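Side-chain contacts in putative phosphosugar isomerase (Silicibacter pomeroyi DSS-3, PDB 3FJ1), which is of unknown function but carries two SIS domains and probably binds a carbohydrate derivative, perhaps acting on sugar phosphates as an isomerase or aminotransferase: residues A[63-66]-A[72-75]; A[163-168]-A[178-183]; A[226-229]-A[233-236]. All coordinates share one frame; numbering follows the deposited sequence.

Interaction 1 of 3, residues A[63-66]-A[72-75]; sequences YAAE and PVAS
E66 reaches from helix 53-69 to the start of strand 73-75, and its carboxylate takes the one direct hydrogen bond of this contact. V73 N donates to E66 OE2 over 3.1 Å, meeting the anti lone pair, the one away from OE1; at 141° the bond is clearly bent. The glutamate gets there with CG beside its own backbone N and an extended chain beyond. The terminal torsion of 2° folds OE1 back beside CB and leaves OE2 as the outermost atom, facing the strand.

A water adds a second polar link to the same valine. It sits 2.6 Å from E66 OE2 and 2.7 Å from V73 O, within hydrogen-bonding distance of both, and probably links them.

Beside this polar patch the packing is apolar. V73 CG2 lies beside the backbone N of its own residue, which brings it to the helix: it is 4.0 Å from A65 CB and equally 4.0 Å from E66 CG. The aliphatic stem of the glutamate and the valine branch pass at a slant. V73 also packs on V46 and T48 of the neighbouring strand 45-49, A65 touches L167 of helix 153-171, and E66 meets V80 of the second subunit.

The pieces belong to the beta-alpha-beta unit 45-49, 53-69, 73-75 of a SIS domain. A buried carboxylate is costly, and the amide and water contacts at OE2 probably repay part of that cost while pinning the entry of this strand, outermost in the sheet within the chain, to the helix before it.

Interaction 2 of 3, residues A[163-168]-A[178-183]; sequences GLMLLA and AALGNL
L180 of helix 174-181 pushes its forked end onto helix 153-171, and the side chains meet through carbon alone. Its CD1 branch sits over a small patch of that helix, with A168 CB at 3.8 Å and M165 CA also 3.8 Å off. M165 is a selenomethionine; its CG lies 4.1 Å from L180 CD1, but beyond CG the side chain leads away from the leucine, and M165 also packs on L23 and V31 of helix 8-41. The other branch, L180 CD2, rests 3.8 Å from L164 CB. The fork therefore spreads over L164 with one methyl and over M165 and A168 with the other.

One polar atom is packed over as well. L164 O lies 3.8 Å from L180 CD1, and its bonding is met inside the helix by A168 N at 2.8 Å.

More of the core closes round the pair: T307 touches both L164 and L180, while A168 also receives L176 and R177 from the helix of L180 itself. This is the packing of a tight helical hairpin, in which helix 174-181 folds back after a short turn; L180 carries this contact with helix 153-171, and L176 and R177 add to it.

Interaction 3 of 3, residues A[226-229]-A[233-236]; sequences KFKE and LHAE
L233 O is buried against F227 and K228 without a hydrogen-bond partner anywhere in the model. K228 CA makes one weak C-H...O contact to it from 3.3 Å, 149° at the hydrogen, and K228 CG is merely close by.

F227, whose chi1 of -178° swings the ring away from the backbone N, reaches from helix 217-231 to the chain that leads into strand 235-239. H234 O approaches the ring edge, near its plane, at 3.5 Å from F227 CE2. L233 CB and A235 CB come in obliquely, the latter 3.6 Å from F227 CD2, while F316 and V320 of helix 308-326 pack on the same phenylalanine. With an alanine here, the methyl of A235 and the stem of L233 would probably lose their shared apolar partner, opening a gap between helix and strand.

K228 runs alongside the strand, and its NZ meets it through a water 2.9 Å away that donates to A235 O at 2.6 Å. H234 NE2 gives E236 OE2 a straight in-plane bond (2.6 Å, 170°), and its ring meets H234 of the second subunit.

Strand 208-212 supplies backbone bonds, whereas the helix-to-strand side-chain contact probably rests on aromatic and aliphatic fit.

In the fold
Along the chain the three contacts follow in series. Interactions 1 and 3 occupy matching places in the two SIS domains: each joins the helix of a beta-alpha-beta unit to the strand that is outermost, within this chain, in a five-stranded parallel sheet of order 2-1-3-4-5. Their centres are 26 Å apart, on opposite sides of the chain's centre, and both touch the second subunit. Interaction 2 lies about 17 Å from interaction 1 and 29 Å from interaction 3, centre to centre. It abuts interaction 1: helix 153-171 packs L164 and L167 onto A64 of helix 53-69, and helix 174-181 packs on helix 153-171. The repeated design thus places both outermost strands near the dimer interface.

Interaction 1 of 3, residues A[63-66]-A[72-75]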
# COMPACT_ATOMS: atom_id res chain seq x y z
N TYR A 63 7.97 1.58 9.70
CA TYR A 63 9.44 1.50 9.58
C TYR A 63 10.11 1.84 10.91
O TYR A 63 11.03 1.13 11.34
CB TYR A 63 9.97 2.44 8.50
CG TYR A 63 9.88 1.83 7.14
CD1 TYR A 63 10.81 0.87 6.74
CD2 TYR A 63 8.84 2.16 6.28
CE1 TYR A 63 10.72 0.26 5.49
CE2 TYR A 63 8.76 1.58 5.00
CZ TYR A 63 9.69 0.61 4.63
OH TYR A 63 9.56 0.02 3.38
N ALA A 64 9.66 2.92 11.55
CA ALA A 64 10.24 3.37 12.81
C ALA A 64 10.12 2.29 13.88
O ALA A 64 11.06 2.01 14.59
CB ALA A 64 9.56 4.70 13.29
N ALA A 65 8.95 1.67 14.01
CA ALA A 65 8.79 0.62 15.06
C ALA A 65 9.65 -0.63 14.80
O ALA A 65 10.20 -1.26 15.71
CB ALA A 65 7.37 0.22 15.17
N GLU A 66 9.69 -1.02 13.53
CA GLU A 66 10.47 -2.17 13.11
C GLU A 66 11.96 -1.90 13.30
O GLU A 66 12.64 -2.73 13.87
CB GLU A 66 10.11 -2.55 11.67
CG GLU A 66 8.74 -3.24 11.63
CD GLU A 66 8.17 -3.53 10.23
OE1 GLU A 66 8.83 -3.25 9.20
OE2 GLU A 66 7.03 -4.05 10.19
N PRO A 72 7.01 -6.35 14.46
CA PRO A 72 6.35 -6.38 13.15
C PRO A 72 5.04 -5.56 13.23
O PRO A 72 4.36 -5.53 14.27
CB PRO A 72 6.10 -7.87 12.94
CG PRO A 72 6.04 -8.44 14.30
CD PRO A 72 6.94 -7.64 15.16
N VAL A 73 4.72 -4.88 12.14
CA VAL A 73 3.58 -3.95 12.08
C VAL A 73 2.64 -4.35 10.94
O VAL A 73 3.03 -4.36 9.76
CB VAL A 73 4.06 -2.52 11.87
CG1 VAL A 73 2.88 -1.51 11.93
CG2 VAL A 73 5.15 -2.14 12.91
N ALA A 74 1.43 -4.71 11.30
CA ALA A 74 0.43 -5.08 10.34
C ALA A 74 -0.54 -3.93 10.09
O ALA A 74 -1.15 -3.43 11.04
CB ALA A 74 -0.37 -6.29 10.85
N SER A 75 -0.70 -3.53 8.83
CA SER A 75 -1.72 -2.54 8.47
C SER A 75 -3.07 -3.24 8.24
O SER A 75 -3.22 -4.07 7.34
CB SER A 75 -1.32 -1.79 7.18
OG SER A 75 -2.37 -1.00 6.68
O HOH W 1 5.25 -4.16 8.26

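Interaction 2 of 3, residues A[163-168]-A[178-183]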
# COMPACT_ATOMS: atom_id res chain seq x y z
N GLY A 163 3.81 9.94 17.10
CA GLY A 163 4.17 8.52 17.02
C GLY A 163 5.65 8.28 17.29
O GLY A 163 6.02 7.33 18.00
N LEU A 164 6.51 9.13 16.76
CA LEU A 164 7.95 9.02 17.00
C LEU A 164 8.33 9.24 18.47
O LEU A 164 9.21 8.56 18.98
CB LEU A 164 8.78 9.92 16.06
CG LEU A 164 8.83 9.47 14.58
CD1 LEU A 164 9.45 10.60 13.76
CD2 LEU A 164 9.52 8.08 14.29
N MSE A 165 7.69 10.22 19.11
CA MSE A 165 7.88 10.51 20.57
C MSE A 165 7.52 9.27 21.38
O MSE A 165 8.25 8.87 22.28
CB MSE A 165 6.99 11.68 21.02
CG MSE A 165 7.46 13.05 20.55
SE MSE A 165 6.07 14.40 20.87
CE MSE A 165 6.00 14.49 22.84
N LEU A 166 6.43 8.61 21.00
CA LEU A 166 5.97 7.43 21.73
C LEU A 166 6.98 6.33 21.58
O LEU A 166 7.41 5.73 22.56
CB LEU A 166 4.59 6.99 21.21
CG LEU A 166 3.89 5.79 21.85
CD1 LEU A 166 3.63 6.04 23.35
CD2 LEU A 166 2.58 5.47 21.06
N LEU A 167 7.41 6.08 20.34
CA LEU A 167 8.39 5.05 20.07
C LEU A 167 9.74 5.32 20.75
O LEU A 167 10.40 4.40 21.22
CB LEU A 167 8.59 4.89 18.56
CG LEU A 167 7.41 4.33 17.78
CD1 LEU A 167 7.68 4.36 16.27
CD2 LEU A 167 7.08 2.96 18.27
N ALA A 168 10.13 6.59 20.81
CA ALA A 168 11.38 6.98 21.40
C ALA A 168 11.33 6.78 22.93
O ALA A 168 12.29 6.30 23.52
CB ALA A 168 11.71 8.41 21.04
N ALA A 178 16.55 13.40 21.39
CA ALA A 178 17.31 14.66 21.18
C ALA A 178 16.96 15.27 19.86
O ALA A 178 16.78 16.49 19.78
CB ALA A 178 18.82 14.41 21.27
N ALA A 179 16.92 14.45 18.80
CA ALA A 179 16.53 14.92 17.48
C ALA A 179 15.11 15.48 17.48
O ALA A 179 14.86 16.55 16.92
CB ALA A 179 16.63 13.80 16.47
N LEU A 180 14.19 14.76 18.09
CA LEU A 180 12.80 15.23 18.22
C LEU A 180 12.77 16.61 18.90
O LEU A 180 12.04 17.51 18.46
CB LEU A 180 11.96 14.23 19.02
CG LEU A 180 11.61 12.93 18.29
CD1 LEU A 180 11.18 11.81 19.32
CD2 LEU A 180 10.53 13.16 17.16
N GLY A 181 13.56 16.74 19.96
CA GLY A 181 13.65 17.98 20.72
C GLY A 181 14.08 19.17 19.88
O GLY A 181 13.68 20.30 20.14
N ASN A 182 14.95 18.92 18.91
CA ASN A 182 15.42 19.96 18.00
C ASN A 182 14.59 20.17 16.73
O ASN A 182 14.94 21.02 15.91
CB ASN A 182 16.86 19.68 17.58
CG ASN A 182 17.83 19.80 18.74
OD1 ASN A 182 17.75 20.73 19.54
ND2 ASN A 182 18.74 18.82 18.86
N LEU A 183 13.50 19.42 16.56
CA LEU A 183 12.72 19.52 15.34
C LEU A 183 12.17 20.90 14.99
O LEU A 183 12.15 21.22 13.82
CB LEU A 183 11.57 18.51 15.29
CG LEU A 183 11.89 17.16 14.67
CD1 LEU A 183 10.63 16.25 14.77
CD2 LEU A 183 12.39 17.28 13.22

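Interaction 3 of 3, residues A[226-229]-A[233-236]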
# COMPACT_ATOMS: atom_id res chain seq x y z
N LYS A 226 -0.15 14.80 -1.76
CA LYS A 226 -0.41 16.21 -1.55
C LYS A 226 -0.19 17.07 -2.81
O LYS A 226 -0.86 18.10 -2.99
CB LYS A 226 0.32 16.74 -0.33
CG LYS A 226 -0.10 16.03 0.98
CD LYS A 226 -1.61 16.12 1.28
CE LYS A 226 -2.02 15.32 2.58
NZ LYS A 226 -1.41 15.76 3.86
N PHE A 227 0.71 16.62 -3.68
CA PHE A 227 0.90 17.30 -4.96
C PHE A 227 -0.39 17.22 -5.77
O PHE A 227 -0.84 18.22 -6.31
CB PHE A 227 2.06 16.67 -5.71
CG PHE A 227 2.35 17.33 -7.03
CD1 PHE A 227 3.10 18.48 -7.08
CD2 PHE A 227 1.89 16.78 -8.21
CE1 PHE A 227 3.39 19.07 -8.32
CE2 PHE A 227 2.18 17.36 -9.43
CZ PHE A 227 2.92 18.51 -9.49
N LYS A 228 -1.00 16.03 -5.83
CA LYS A 228 -2.28 15.86 -6.54
C LYS A 228 -3.40 16.68 -5.91
O LYS A 228 -4.18 17.34 -6.61
CB LYS A 228 -2.69 14.38 -6.60
CG LYS A 228 -1.75 13.49 -7.44
CD LYS A 228 -2.20 12.04 -7.49
CE LYS A 228 -2.00 11.32 -6.21
NZ LYS A 228 -2.47 9.89 -6.34
N GLU A 229 -3.45 16.63 -4.59
CA GLU A 229 -4.47 17.29 -3.80
C GLU A 229 -4.45 18.79 -4.02
O GLU A 229 -5.48 19.44 -4.22
CB GLU A 229 -4.14 17.06 -2.32
CG GLU A 229 -5.28 17.30 -1.34
CD GLU A 229 -5.86 15.97 -0.84
OE1 GLU A 229 -5.17 15.24 -0.04
OE2 GLU A 229 -6.99 15.67 -1.26
N LEU A 233 -2.51 18.05 -10.38
CA LEU A 233 -1.61 17.53 -11.39
C LEU A 233 -1.24 16.14 -10.92
O LEU A 233 -1.26 15.86 -9.73
CB LEU A 233 -0.35 18.40 -11.54
CG LEU A 233 -0.55 19.80 -12.13
CD1 LEU A 233 0.72 20.60 -11.92
CD2 LEU A 233 -0.92 19.76 -13.61
N HIS A 234 -0.86 15.28 -11.86
CA HIS A 234 -0.60 13.90 -11.55
C HIS A 234 0.76 13.72 -10.89
O HIS A 234 1.72 14.39 -11.27
CB HIS A 234 -0.67 13.06 -12.83
CG HIS A 234 -0.52 11.59 -12.58
ND1 HIS A 234 -1.37 10.89 -11.74
CD2 HIS A 234 0.37 10.69 -13.05
CE1 HIS A 234 -1.01 9.62 -11.72
NE2 HIS A 234 0.06 9.47 -12.50
N ALA A 235 0.81 12.83 -9.91
CA ALA A 235 2.05 12.39 -9.31
C ALA A 235 1.97 10.92 -8.94
O ALA A 235 0.87 10.39 -8.68
CB ALA A 235 2.40 13.23 -8.08
N GLU A 236 3.12 10.26 -8.89
CA GLU A 236 3.20 8.84 -8.50
C GLU A 236 4.46 8.63 -7.67
O GLU A 236 5.53 9.13 -8.04
CB GLU A 236 3.24 7.91 -9.71
CG GLU A 236 1.99 7.87 -10.55
CD GLU A 236 2.17 7.05 -11.83
OE1 GLU A 236 2.95 6.07 -11.84
OE2 GLU A 236 1.53 7.39 -12.84
O HOH W 2 -0.38 8.38 -7.66